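Local atomic coordinates of tannase (Lactobacillus plantarum, PDB entry 3WA7), a protein that catalyses the hydrolysis of ester bonds in tannins, releasing gallic acid, as an esterase of the alpha/beta-hydrolase fold. Residues 4-12 against 142-151; 41-49 against 79-87. All coordinates share one frame; numbering follows the deposited sequence.

Interaction 1: residues 4-12 against 142-151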
ATOM      1  N   ARG A   4     -25.290  18.843   3.577  1.00 27.18           N
ATOM      2  CA  ARG A   4     -23.976  19.528   3.748  1.00 24.47           C
ATOM      3  C   ARG A   4     -22.903  18.863   2.889  1.00 21.97           C
ATOM      4  O   ARG A   4     -23.197  18.332   1.820  1.00 20.66           O
ATOM      5  CB  ARG A   4     -23.560  19.497   5.221  1.00 27.92           C
ATOM      6  CG  ARG A   4     -23.346  18.099   5.774  1.00 32.28           C
ATOM      7  CD  ARG A   4     -23.197  18.116   7.284  1.00 36.04           C
ATOM      8  NE  ARG A   4     -24.430  18.533   7.945  1.00 39.28           N
ATOM      9  CZ  ARG A   4     -24.617  18.506   9.261  1.00 41.39           C
ATOM     10  NH1 ARG A   4     -23.649  18.080  10.062  1.00 42.69           N
ATOM     11  NH2 ARG A   4     -25.775  18.900   9.777  1.00 42.02           N
ATOM     12  N   LEU A   5     -21.662  18.893   3.366  1.00 18.30           N
ATOM     13  CA  LEU A   5     -20.539  18.307   2.639  1.00 15.30           C
ATOM     14  C   LEU A   5     -20.382  18.943   1.263  1.00 14.08           C
ATOM     15  O   LEU A   5     -19.942  18.300   0.311  1.00 12.56           O
ATOM     16  CB  LEU A   5     -20.718  16.794   2.499  1.00 14.46           C
ATOM     17  CG  LEU A   5     -20.809  16.021   3.817  1.00 12.83           C
ATOM     18  CD1 LEU A   5     -20.867  14.527   3.524  1.00 11.90           C
ATOM     19  CD2 LEU A   5     -19.600  16.343   4.693  1.00 13.21           C
ATOM     20  N   ILE A   6     -20.754  20.213   1.166  1.00 13.18           N
ATOM     21  CA  ILE A   6     -20.632  20.947  -0.081  1.00 12.70           C
ATOM     22  C   ILE A   6     -19.326  21.728  -0.055  1.00 12.87           C
ATOM     23  O   ILE A   6     -19.119  22.579   0.813  1.00 11.59           O
ATOM     24  CB  ILE A   6     -21.797  21.944  -0.269  1.00 14.81           C
ATOM     25  CG1 ILE A   6     -23.116  21.185  -0.409  1.00 16.22           C
ATOM     26  CG2 ILE A   6     -21.541  22.824  -1.485  1.00 15.61           C
ATOM     27  CD1 ILE A   6     -23.171  20.256  -1.604  1.00 19.00           C
ATOM     28  N   PHE A   7     -18.441  21.428  -0.998  1.00 11.21           N
ATOM     29  CA  PHE A   7     -17.165  22.120  -1.068  1.00 10.68           C
ATOM     30  C   PHE A   7     -17.385  23.551  -1.542  1.00 11.66           C
ATOM     31  O   PHE A   7     -18.120  23.790  -2.502  1.00 11.16           O
ATOM     32  CB  PHE A   7     -16.221  21.416  -2.041  1.00  8.38           C
ATOM     33  CG  PHE A   7     -14.885  22.089  -2.172  1.00  7.92           C
ATOM     34  CD1 PHE A   7     -13.929  21.961  -1.173  1.00  7.74           C
ATOM     35  CD2 PHE A   7     -14.596  22.878  -3.282  1.00  8.13           C
ATOM     36  CE1 PHE A   7     -12.699  22.611  -1.274  1.00  5.76           C
ATOM     37  CE2 PHE A   7     -13.372  23.532  -3.392  1.00  8.95           C
ATOM     38  CZ  PHE A   7     -12.422  23.398  -2.386  1.00  6.81           C
ATOM     39  N   ASP A   8     -16.741  24.493  -0.860  1.00 12.21           N
ATOM     40  CA  ASP A   8     -16.841  25.911  -1.193  1.00 13.49           C
ATOM     41  C   ASP A   8     -15.481  26.373  -1.711  1.00 13.25           C
ATOM     42  O   ASP A   8     -14.499  26.386  -0.967  1.00 12.86           O
ATOM     43  CB  ASP A   8     -17.212  26.715   0.055  1.00 15.05           C
ATOM     44  CG  ASP A   8     -17.535  28.165  -0.260  1.00 16.54           C
ATOM     45  OD1 ASP A   8     -16.965  28.714  -1.225  1.00 17.87           O
ATOM     46  OD2 ASP A   8     -18.353  28.756   0.471  1.00 20.32           O
ATOM     47  N   ALA A   9     -15.422  26.745  -2.985  1.00 14.08           N
ATOM     48  CA  ALA A   9     -14.175  27.195  -3.589  1.00 15.57           C
ATOM     49  C   ALA A   9     -13.589  28.412  -2.876  1.00 16.87           C
ATOM     50  O   ALA A   9     -12.399  28.700  -3.011  1.00 16.36           O
ATOM     51  CB  ALA A   9     -14.394  27.508  -5.063  1.00 17.38           C
ATOM     52  N   ASP A  10     -14.416  29.131  -2.123  1.00 17.56           N
ATOM     53  CA  ASP A  10     -13.926  30.306  -1.409  1.00 17.67           C
ATOM     54  C   ASP A  10     -12.981  29.933  -0.275  1.00 16.95           C
ATOM     55  O   ASP A  10     -12.268  30.787   0.249  1.00 15.82           O
ATOM     56  CB  ASP A  10     -15.086  31.138  -0.856  1.00 21.49           C
ATOM     57  CG  ASP A  10     -15.765  31.968  -1.926  1.00 23.85           C
ATOM     58  OD1 ASP A  10     -15.046  32.563  -2.755  1.00 26.67           O
ATOM     59  OD2 ASP A  10     -17.011  32.034  -1.934  1.00 27.89           O
ATOM     60  N   TRP A  11     -12.975  28.660   0.105  1.00 13.26           N
ATOM     61  CA  TRP A  11     -12.088  28.211   1.173  1.00 13.70           C
ATOM     62  C   TRP A  11     -10.646  28.146   0.674  1.00 12.09           C
ATOM     63  O   TRP A  11      -9.712  28.084   1.473  1.00 13.10           O
ATOM     64  CB  TRP A  11     -12.484  26.824   1.682  1.00 13.86           C
ATOM     65  CG  TRP A  11     -13.838  26.731   2.320  1.00 15.89           C
ATOM     66  CD1 TRP A  11     -14.535  27.732   2.938  1.00 15.86           C
ATOM     67  CD2 TRP A  11     -14.631  25.547   2.458  1.00 14.37           C
ATOM     68  NE1 TRP A  11     -15.715  27.241   3.454  1.00 16.69           N
ATOM     69  CE2 TRP A  11     -15.797  25.902   3.173  1.00 15.94           C
ATOM     70  CE3 TRP A  11     -14.468  24.215   2.047  1.00 14.88           C
ATOM     71  CZ2 TRP A  11     -16.798  24.973   3.488  1.00 15.36           C
ATOM     72  CZ3 TRP A  11     -15.462  23.290   2.360  1.00 13.35           C
ATOM     73  CH2 TRP A  11     -16.613  23.677   3.075  1.00 15.26           C
ATOM     74  N   LEU A  12     -10.472  28.156  -0.644  1.00 11.92           N
ATOM     75  CA  LEU A  12      -9.147  28.089  -1.253  1.00 11.75           C
ATOM     76  C   LEU A  12      -8.360  29.386  -1.073  1.00 12.57           C
ATOM     77  O   LEU A  12      -8.785  30.450  -1.527  1.00 13.80           O
ATOM     78  CB  LEU A  12      -9.271  27.766  -2.747  1.00 12.44           C
ATOM     79  CG  LEU A  12      -9.757  26.358  -3.109  1.00 11.32           C
ATOM     80  CD1 LEU A  12     -10.040  26.285  -4.603  1.00 12.83           C
ATOM     81  CD2 LEU A  12      -8.705  25.330  -2.706  1.00 11.49           C
ATOM     82  N   TYR A 142     -16.601  12.161  -0.986  1.00  7.14           N
ATOM     83  CA  TYR A 142     -16.663  13.608  -0.791  1.00  8.09           C
ATOM     84  C   TYR A 142     -16.192  14.305  -2.065  1.00  8.09           C
ATOM     85  O   TYR A 142     -16.825  15.243  -2.546  1.00  7.83           O
ATOM     86  CB  TYR A 142     -15.767  14.045   0.372  1.00  8.18           C
ATOM     87  CG  TYR A 142     -15.767  15.544   0.585  1.00  8.58           C
ATOM     88  CD1 TYR A 142     -16.752  16.158   1.362  1.00  9.47           C
ATOM     89  CD2 TYR A 142     -14.825  16.355  -0.050  1.00  8.67           C
ATOM     90  CE1 TYR A 142     -16.800  17.546   1.497  1.00  9.51           C
ATOM     91  CE2 TYR A 142     -14.866  17.742   0.076  1.00 10.10           C
ATOM     92  CZ  TYR A 142     -15.856  18.328   0.847  1.00  8.75           C
ATOM     93  OH  TYR A 142     -15.910  19.697   0.950  1.00  8.98           O
ATOM     94  N   VAL A 143     -15.072  13.840  -2.603  1.00  7.34           N
ATOM     95  CA  VAL A 143     -14.511  14.421  -3.819  1.00  7.10           C
ATOM     96  C   VAL A 143     -15.461  14.294  -5.005  1.00  8.29           C
ATOM     97  O   VAL A 143     -15.757  15.284  -5.679  1.00  9.43           O
ATOM     98  CB  VAL A 143     -13.164  13.754  -4.180  1.00  5.17           C
ATOM     99  CG1 VAL A 143     -12.710  14.191  -5.574  1.00  5.78           C
ATOM    100  CG2 VAL A 143     -12.112  14.129  -3.151  1.00  5.19           C
ATOM    101  N   LYS A 144     -15.944  13.081  -5.251  1.00  8.51           N
ATOM    102  CA  LYS A 144     -16.836  12.835  -6.380  1.00  8.56           C
ATOM    103  C   LYS A 144     -18.178  13.548  -6.241  1.00  8.38           C
ATOM    104  O   LYS A 144     -18.749  13.997  -7.235  1.00  9.12           O
ATOM    105  CB  LYS A 144     -17.028  11.325  -6.574  1.00  8.28           C
ATOM    106  CG  LYS A 144     -15.700  10.603  -6.831  1.00  8.07           C
ATOM    107  CD  LYS A 144     -15.871   9.138  -7.224  1.00  8.97           C
ATOM    108  CE  LYS A 144     -16.338   8.977  -8.664  1.00  9.82           C
ATOM    109  NZ  LYS A 144     -16.480   7.527  -9.024  1.00  9.51           N
ATOM    110  N   TYR A 145     -18.666  13.666  -5.010  1.00  8.12           N
ATOM    111  CA  TYR A 145     -19.932  14.349  -4.747  1.00 10.54           C
ATOM    112  C   TYR A 145     -19.785  15.816  -5.125  1.00 10.94           C
ATOM    113  O   TYR A 145     -20.751  16.478  -5.517  1.00  9.81           O
ATOM    114  CB  TYR A 145     -20.287  14.242  -3.259  1.00 11.08           C
ATOM    115  CG  TYR A 145     -21.556  14.961  -2.848  1.00 12.77           C
ATOM    116  CD1 TYR A 145     -22.783  14.638  -3.426  1.00 16.40           C
ATOM    117  CD2 TYR A 145     -21.535  15.943  -1.854  1.00 13.73           C
ATOM    118  CE1 TYR A 145     -23.962  15.270  -3.022  1.00 16.94           C
ATOM    119  CE2 TYR A 145     -22.707  16.583  -1.444  1.00 16.75           C
ATOM    120  CZ  TYR A 145     -23.916  16.239  -2.032  1.00 17.83           C
ATOM    121  OH  TYR A 145     -25.081  16.855  -1.624  1.00 19.14           O
ATOM    122  N   ASN A 146     -18.559  16.313  -5.012  1.00 10.11           N
ATOM    123  CA  ASN A 146     -18.273  17.708  -5.307  1.00 10.53           C
ATOM    124  C   ASN A 146     -17.674  17.987  -6.677  1.00 10.46           C
ATOM    125  O   ASN A 146     -16.957  18.967  -6.863  1.00 10.65           O
ATOM    126  CB  ASN A 146     -17.389  18.285  -4.203  1.00  9.70           C
ATOM    127  CG  ASN A 146     -18.183  18.622  -2.955  1.00 10.05           C
ATOM    128  OD1 ASN A 146     -19.009  19.536  -2.966  1.00 10.08           O
ATOM    129  ND2 ASN A 146     -17.949  17.880  -1.880  1.00  8.00           N
ATOM    130  N   GLN A 147     -17.973  17.121  -7.640  1.00 10.48           N
ATOM    131  CA  GLN A 147     -17.491  17.319  -9.000  1.00  9.83           C
ATOM    132  C   GLN A 147     -17.956  18.711  -9.428  1.00 11.09           C
ATOM    133  O   GLN A 147     -19.085  19.105  -9.137  1.00 11.43           O
ATOM    134  CB  GLN A 147     -18.101  16.272  -9.930  1.00 11.18           C
ATOM    135  CG  GLN A 147     -17.757  16.459 -11.399  1.00 13.34           C
ATOM    136  CD  GLN A 147     -18.442  15.434 -12.283  1.00 16.28           C
ATOM    137  OE1 GLN A 147     -19.664  15.299 -12.258  1.00 19.60           O
ATOM    138  NE2 GLN A 147     -17.657  14.706 -13.070  1.00 17.58           N
ATOM    139  N   GLY A 148     -17.089  19.448 -10.111  1.00 10.73           N
ATOM    140  CA  GLY A 148     -17.448  20.783 -10.558  1.00 12.46           C
ATOM    141  C   GLY A 148     -17.075  21.844  -9.542  1.00 11.57           C
ATOM    142  O   GLY A 148     -16.441  22.846  -9.879  1.00 13.87           O
ATOM    143  N   ARG A 149     -17.470  21.632  -8.292  1.00 11.14           N
ATOM    144  CA  ARG A 149     -17.159  22.580  -7.234  1.00 11.37           C
ATOM    145  C   ARG A 149     -15.677  22.483  -6.898  1.00 11.27           C
ATOM    146  O   ARG A 149     -15.011  23.495  -6.680  1.00 10.58           O
ATOM    147  CB  ARG A 149     -18.025  22.297  -6.004  1.00 13.16           C
ATOM    148  CG  ARG A 149     -19.500  22.623  -6.229  1.00 14.80           C
ATOM    149  CD  ARG A 149     -20.279  22.594  -4.930  1.00 18.74           C
ATOM    150  NE  ARG A 149     -20.549  21.237  -4.471  1.00 22.83           N
ATOM    151  CZ  ARG A 149     -21.550  20.484  -4.916  1.00 24.73           C
ATOM    152  NH1 ARG A 149     -22.383  20.958  -5.835  1.00 25.64           N
ATOM    153  NH2 ARG A 149     -21.720  19.259  -4.439  1.00 25.23           N
ATOM    154  N   LEU A 150     -15.166  21.256  -6.874  1.00  9.96           N
ATOM    155  CA  LEU A 150     -13.753  21.012  -6.608  1.00 10.76           C
ATOM    156  C   LEU A 150     -12.987  21.038  -7.928  1.00 11.10           C
ATOM    157  O   LEU A 150     -13.440  20.477  -8.923  1.00 13.15           O
ATOM    158  CB  LEU A 150     -13.559  19.630  -5.980  1.00 12.11           C
ATOM    159  CG  LEU A 150     -13.607  19.457  -4.466  1.00 11.65           C
ATOM    160  CD1 LEU A 150     -13.688  17.972  -4.128  1.00 14.38           C
ATOM    161  CD2 LEU A 150     -12.365  20.081  -3.848  1.00 13.41           C
ATOM    162  N   PRO A 151     -11.834  21.720  -7.969  1.00  9.83           N
ATOM    163  CA  PRO A 151     -11.086  21.734  -9.229  1.00  8.30           C
ATOM    164  C   PRO A 151     -10.608  20.307  -9.522  1.00  7.54           C
ATOM    165  O   PRO A 151     -10.432  19.514  -8.597  1.00  8.25           O
ATOM    166  CB  PRO A 151      -9.928  22.677  -8.929  1.00  8.96           C
ATOM    167  CG  PRO A 151     -10.542  23.660  -7.974  1.00 10.76           C
ATOM    168  CD  PRO A 151     -11.321  22.745  -7.041  1.00 10.47           C
TER
HETATM  169  O   HOH W   1     -17.761  20.498   2.846  1.00 17.76           O
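F7 carries its CG anti to its backbone N (chi1 179°), which sends the ring inward over L150, while N146, with CG anti to its own carbonyl carbon (chi1 -78°), holds its amide up to the backbone of L5 and F7. These two side chains carry the contact in different ways. The amide of N146 reads both polar groups that flank I6: ND2 gives a hydrogen bond to L5 O (3.0 Å), lying nearly in the amide plane, and OD1 accepts from F7 N at 2.8 Å. The second bond is almost straight at the hydrogen, 176°, although the donor stands above the carbonyl plane. R149 NE takes the in-plane approach to the same OD1 (2.7 Å), and ND2 reaches back to Y142 O, so both ends of the amide are doubly engaged and its rotation is fixed. I6 CD1 lies over one face of the R149 guanidinium, toward its rim, 3.3 Å from NH2, whereas N146 OD1 meets the group at its edge. The F7 ring receives L150 CD2 squarely over its centre, 3.4 Å from the centroid, in a CH-pi contact, while Y142 OH meets the ring at its edge. A water joins that hydroxyl to I6 O, the latter bond being weak. Beyond the two segments, I32 and V47 of the alpha/beta-hydrolase central sheet also pack on F7. The N-terminal loop is thus bound to the end of helix 131-145 by backbone recognition and apolar packing, and R149's charge on N146 OD1 probably polarises the amide, making ND2 a better donor.

Interaction 2: residues 41-49 against 79-87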
ATOM      1  N   ALA A  41     -10.962  13.172  15.223  1.00 12.47           N
ATOM      2  CA  ALA A  41     -10.478  14.436  14.676  1.00 12.95           C
ATOM      3  C   ALA A  41      -9.679  14.284  13.388  1.00 12.18           C
ATOM      4  O   ALA A  41      -9.661  15.186  12.554  1.00 13.23           O
ATOM      5  CB  ALA A  41      -9.639  15.164  15.724  1.00 13.41           C
ATOM      6  N   ILE A  42      -9.026  13.139  13.222  1.00 12.05           N
ATOM      7  CA  ILE A  42      -8.209  12.898  12.039  1.00 11.33           C
ATOM      8  C   ILE A  42      -9.025  12.832  10.746  1.00 10.57           C
ATOM      9  O   ILE A  42      -8.467  12.947   9.651  1.00 11.34           O
ATOM     10  CB  ILE A  42      -7.395  11.590  12.200  1.00 10.24           C
ATOM     11  CG1 ILE A  42      -6.262  11.553  11.171  1.00 11.92           C
ATOM     12  CG2 ILE A  42      -8.312  10.378  12.044  1.00 10.72           C
ATOM     13  CD1 ILE A  42      -5.287  10.407  11.375  1.00  9.93           C
ATOM     14  N   GLN A  43     -10.341  12.669  10.871  1.00  9.46           N
ATOM     15  CA  GLN A  43     -11.214  12.569   9.706  1.00  8.42           C
ATOM     16  C   GLN A  43     -11.514  13.893   9.002  1.00  9.44           C
ATOM     17  O   GLN A  43     -12.652  14.370   8.994  1.00  9.63           O
ATOM     18  CB  GLN A  43     -12.530  11.876  10.086  1.00  9.80           C
ATOM     19  CG  GLN A  43     -12.364  10.414  10.483  1.00 10.41           C
ATOM     20  CD  GLN A  43     -13.674   9.772  10.892  1.00 11.31           C
ATOM     21  OE1 GLN A  43     -14.292  10.174  11.879  1.00 13.65           O
ATOM     22  NE2 GLN A  43     -14.110   8.775  10.131  1.00 10.05           N
ATOM     23  N   VAL A  44     -10.476  14.477   8.414  1.00  9.43           N
ATOM     24  CA  VAL A  44     -10.591  15.720   7.662  1.00  8.71           C
ATOM     25  C   VAL A  44      -9.682  15.558   6.455  1.00  7.83           C
ATOM     26  O   VAL A  44      -8.833  14.664   6.429  1.00  6.83           O
ATOM     27  CB  VAL A  44     -10.127  16.960   8.475  1.00  9.84           C
ATOM     28  CG1 VAL A  44     -11.060  17.190   9.653  1.00 11.03           C
ATOM     29  CG2 VAL A  44      -8.688  16.779   8.945  1.00  9.37           C
ATOM     30  N   LEU A  45      -9.869  16.394   5.445  1.00  7.71           N
ATOM     31  CA  LEU A  45      -9.021  16.313   4.265  1.00  7.69           C
ATOM     32  C   LEU A  45      -8.563  17.699   3.843  1.00  7.56           C
ATOM     33  O   LEU A  45      -9.165  18.708   4.228  1.00  6.86           O
ATOM     34  CB  LEU A  45      -9.759  15.599   3.116  1.00  8.49           C
ATOM     35  CG  LEU A  45     -11.097  16.116   2.572  1.00  8.73           C
ATOM     36  CD1 LEU A  45     -10.877  17.358   1.720  1.00  9.48           C
ATOM     37  CD2 LEU A  45     -11.750  15.031   1.726  1.00  9.16           C
ATOM     38  N   ASN A  46      -7.469  17.739   3.088  1.00  7.13           N
ATOM     39  CA  ASN A  46      -6.909  18.985   2.587  1.00  8.02           C
ATOM     40  C   ASN A  46      -6.941  18.949   1.066  1.00  7.87           C
ATOM     41  O   ASN A  46      -6.699  17.907   0.457  1.00  9.09           O
ATOM     42  CB  ASN A  46      -5.457  19.165   3.041  1.00  7.77           C
ATOM     43  CG  ASN A  46      -5.315  19.254   4.543  1.00  9.07           C
ATOM     44  OD1 ASN A  46      -6.212  19.730   5.240  1.00  9.35           O
ATOM     45  ND2 ASN A  46      -4.166  18.822   5.053  1.00  8.58           N
ATOM     46  N   VAL A  47      -7.230  20.097   0.462  1.00  6.53           N
ATOM     47  CA  VAL A  47      -7.295  20.215  -0.988  1.00  6.66           C
ATOM     48  C   VAL A  47      -6.245  21.209  -1.478  1.00  7.48           C
ATOM     49  O   VAL A  47      -6.158  22.325  -0.970  1.00  7.85           O
ATOM     50  CB  VAL A  47      -8.685  20.714  -1.435  1.00  5.68           C
ATOM     51  CG1 VAL A  47      -8.733  20.850  -2.947  1.00  5.90           C
ATOM     52  CG2 VAL A  47      -9.756  19.753  -0.953  1.00  4.52           C
ATOM     53  N   PHE A  48      -5.451  20.796  -2.461  1.00  5.97           N
ATOM     54  CA  PHE A  48      -4.417  21.660  -3.021  1.00  6.59           C
ATOM     55  C   PHE A  48      -4.597  21.735  -4.531  1.00  6.44           C
ATOM     56  O   PHE A  48      -4.695  20.713  -5.212  1.00  5.83           O
ATOM     57  CB  PHE A  48      -3.034  21.133  -2.646  1.00  6.61           C
ATOM     58  CG  PHE A  48      -2.856  20.954  -1.170  1.00  5.94           C
ATOM     59  CD1 PHE A  48      -2.973  19.696  -0.589  1.00  4.69           C
ATOM     60  CD2 PHE A  48      -2.634  22.056  -0.350  1.00  5.76           C
ATOM     61  CE1 PHE A  48      -2.876  19.535   0.790  1.00  6.83           C
ATOM     62  CE2 PHE A  48      -2.535  21.906   1.035  1.00  5.54           C
ATOM     63  CZ  PHE A  48      -2.657  20.641   1.605  1.00  4.70           C
ATOM     64  N   VAL A  49      -4.635  22.961  -5.044  1.00  6.39           N
ATOM     65  CA  VAL A  49      -4.873  23.190  -6.461  1.00  5.28           C
ATOM     66  C   VAL A  49      -3.861  24.114  -7.125  1.00  6.29           C
ATOM     67  O   VAL A  49      -3.553  25.181  -6.598  1.00  7.04           O
ATOM     68  CB  VAL A  49      -6.276  23.818  -6.658  1.00  6.87           C
ATOM     69  CG1 VAL A  49      -6.587  23.963  -8.140  1.00  8.46           C
ATOM     70  CG2 VAL A  49      -7.335  22.972  -5.956  1.00  7.50           C
ATOM     71  N   LEU A  79      -1.506   2.319  11.056  1.00  8.08           N
ATOM     72  CA  LEU A  79      -1.701   3.333  12.081  1.00  6.99           C
ATOM     73  C   LEU A  79      -2.420   4.507  11.431  1.00  6.44           C
ATOM     74  O   LEU A  79      -2.585   4.542  10.212  1.00  6.97           O
ATOM     75  CB  LEU A  79      -0.345   3.805  12.609  1.00  7.13           C
ATOM     76  CG  LEU A  79       0.462   2.801  13.428  1.00  8.79           C
ATOM     77  CD1 LEU A  79       1.897   3.283  13.559  1.00 11.37           C
ATOM     78  CD2 LEU A  79      -0.185   2.623  14.796  1.00  9.25           C
ATOM     79  N   PRO A  80      -2.859   5.488  12.233  1.00  7.05           N
ATOM     80  CA  PRO A  80      -3.553   6.640  11.654  1.00  7.92           C
ATOM     81  C   PRO A  80      -2.637   7.391  10.689  1.00  6.55           C
ATOM     82  O   PRO A  80      -1.431   7.479  10.917  1.00  7.27           O
ATOM     83  CB  PRO A  80      -3.902   7.488  12.878  1.00  8.80           C
ATOM     84  CG  PRO A  80      -3.998   6.487  13.981  1.00  8.19           C
ATOM     85  CD  PRO A  80      -2.846   5.564  13.705  1.00  8.40           C
ATOM     86  N   GLY A  81      -3.219   7.920   9.616  1.00  6.89           N
ATOM     87  CA  GLY A  81      -2.457   8.674   8.633  1.00  5.81           C
ATOM     88  C   GLY A  81      -3.046  10.070   8.526  1.00  6.54           C
ATOM     89  O   GLY A  81      -4.088  10.257   7.897  1.00  6.37           O
ATOM     90  N   PRO A  82      -2.403  11.074   9.135  1.00  7.16           N
ATOM     91  CA  PRO A  82      -2.910  12.449   9.084  1.00  7.23           C
ATOM     92  C   PRO A  82      -2.954  13.046   7.682  1.00  7.46           C
ATOM     93  O   PRO A  82      -2.199  12.636   6.799  1.00  6.45           O
ATOM     94  CB  PRO A  82      -1.956  13.200  10.013  1.00  9.46           C
ATOM     95  CG  PRO A  82      -0.677  12.447   9.868  1.00 10.84           C
ATOM     96  CD  PRO A  82      -1.144  11.006   9.896  1.00  7.75           C
ATOM     97  N   ALA A  83      -3.857  14.005   7.484  1.00  7.35           N
ATOM     98  CA  ALA A  83      -3.996  14.675   6.192  1.00  7.38           C
ATOM     99  C   ALA A  83      -2.661  15.336   5.864  1.00  8.03           C
ATOM    100  O   ALA A  83      -2.112  16.075   6.681  1.00  9.10           O
ATOM    101  CB  ALA A  83      -5.107  15.726   6.263  1.00  7.42           C
ATOM    102  N   ASP A  84      -2.147  15.077   4.665  1.00  7.74           N
ATOM    103  CA  ASP A  84      -0.855  15.619   4.254  1.00  8.56           C
ATOM    104  C   ASP A  84      -0.933  17.062   3.755  1.00  7.65           C
ATOM    105  O   ASP A  84      -2.018  17.606   3.548  1.00  8.27           O
ATOM    106  CB  ASP A  84      -0.240  14.734   3.165  1.00  9.59           C
ATOM    107  CG  ASP A  84       1.267  14.579   3.316  1.00  9.68           C
ATOM    108  OD1 ASP A  84       1.885  15.369   4.061  1.00  7.82           O
ATOM    109  OD2 ASP A  84       1.839  13.670   2.681  1.00 10.81           O
ATOM    110  N   ASP A  85       0.232  17.666   3.542  1.00  7.48           N
ATOM    111  CA  ASP A  85       0.309  19.054   3.101  1.00  8.59           C
ATOM    112  C   ASP A  85       1.655  19.235   2.399  1.00  8.59           C
ATOM    113  O   ASP A  85       2.657  18.672   2.838  1.00  9.46           O
ATOM    114  CB  ASP A  85       0.232  19.957   4.337  1.00  8.73           C
ATOM    115  CG  ASP A  85       0.047  21.421   3.999  1.00 11.17           C
ATOM    116  OD1 ASP A  85       0.910  21.998   3.306  1.00 11.05           O
ATOM    117  OD2 ASP A  85      -0.965  21.995   4.449  1.00 12.05           O
ATOM    118  N   PRO A  86       1.696  20.007   1.298  1.00  8.32           N
ATOM    119  CA  PRO A  86       2.986  20.185   0.622  1.00  8.78           C
ATOM    120  C   PRO A  86       4.002  20.934   1.486  1.00 10.96           C
ATOM    121  O   PRO A  86       5.195  20.940   1.185  1.00 10.55           O
ATOM    122  CB  PRO A  86       2.612  20.953  -0.649  1.00  9.12           C
ATOM    123  CG  PRO A  86       1.403  21.735  -0.235  1.00  7.47           C
ATOM    124  CD  PRO A  86       0.624  20.724   0.586  1.00  7.53           C
ATOM    125  N   GLN A  87       3.524  21.551   2.565  1.00 11.68           N
ATOM    126  CA  GLN A  87       4.397  22.294   3.472  1.00 14.42           C
ATOM    127  C   GLN A  87       4.653  21.524   4.768  1.00 13.33           C
ATOM    128  O   GLN A  87       5.292  22.035   5.686  1.00 14.24           O
ATOM    129  CB  GLN A  87       3.791  23.666   3.797  1.00 16.54           C
ATOM    130  CG  GLN A  87       3.453  24.506   2.564  1.00 19.95           C
ATOM    131  CD  GLN A  87       3.012  25.921   2.905  1.00 23.17           C
ATOM    132  OE1 GLN A  87       2.145  26.136   3.759  1.00 22.41           O
ATOM    133  NE2 GLN A  87       3.602  26.901   2.225  1.00 25.26           N
TER
HETATM  134  O   HOH W   2      -5.885  14.525   9.492  1.00 12.71           O
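N46 reaches from a strand to a loop that runs beside it without pairing as a strand: its ND2 donates to D84 O over 2.9 Å, the one direct hydrogen bond between residues 41-49 and 79-87. The bond is nearly straight, 171°, and the oxygen lies in the plane of the N46 amide, yet the donor stands above the carbonyl plane of D84 and so is not on a lone pair. N46 OD1 is meanwhile taken by N31 N of the neighbouring strand 22-33, which leaves the amide pinned at both ends. The methyl of A83 fits against this amide, its CB 3.5 Å from N46 ND2.

Strand 44-50 belongs to the central mixed sheet of the alpha/beta-hydrolase fold, between strands 22-33 and 107-111, and the loop that follows strand 69-72 passes over one side of it on its way to helix 95-103. F48 meets this loop with a ring face: P86 CD sits above the ring centre, 3.4 Å from the centroid, as a CH-pi contact. The edge of the same ring faces D84 O and the carboxylate of D85, whose plane is turned 67° from the ring and whose OD2 lies 3.6 Å from F48 CZ. That oxygen also forms a salt bridge with R30, while D85 OD1 accepts from Q87 N to close an Asx turn.

At the other end, I42 is extended, with CG1 anti to the backbone N (chi1 -164°) and CD1 carried to the loop, where it touches P80 CB at 3.6 Å. A water bridges the backbones there, donating to I42 O and accepting from A83 N, 2.9 Å from that nitrogen.

How the interactions relate
Centres about 16 Å apart, the two interactions lie on the same side of the chain's centre and meet through strand 44-50. Side chains that alternate along it serve both: N46 and F48 face the loop of interaction 2, whereas L45, V47 and V49 pack against Y142, L150 and P151 of interaction 1, with F7 also on V47. The closest such approach is P151 CB to V49 CG1, 3.7 Å. In sequence, 41-49 and 79-87 both fall between 4-12 and 142-151. Helices 131-145 and 95-103, the latter touching F48 through L102, thus flank opposite faces of the central sheet, as expected of an alpha/beta-hydrolase; the N-terminal loop is added beside helix 131-145.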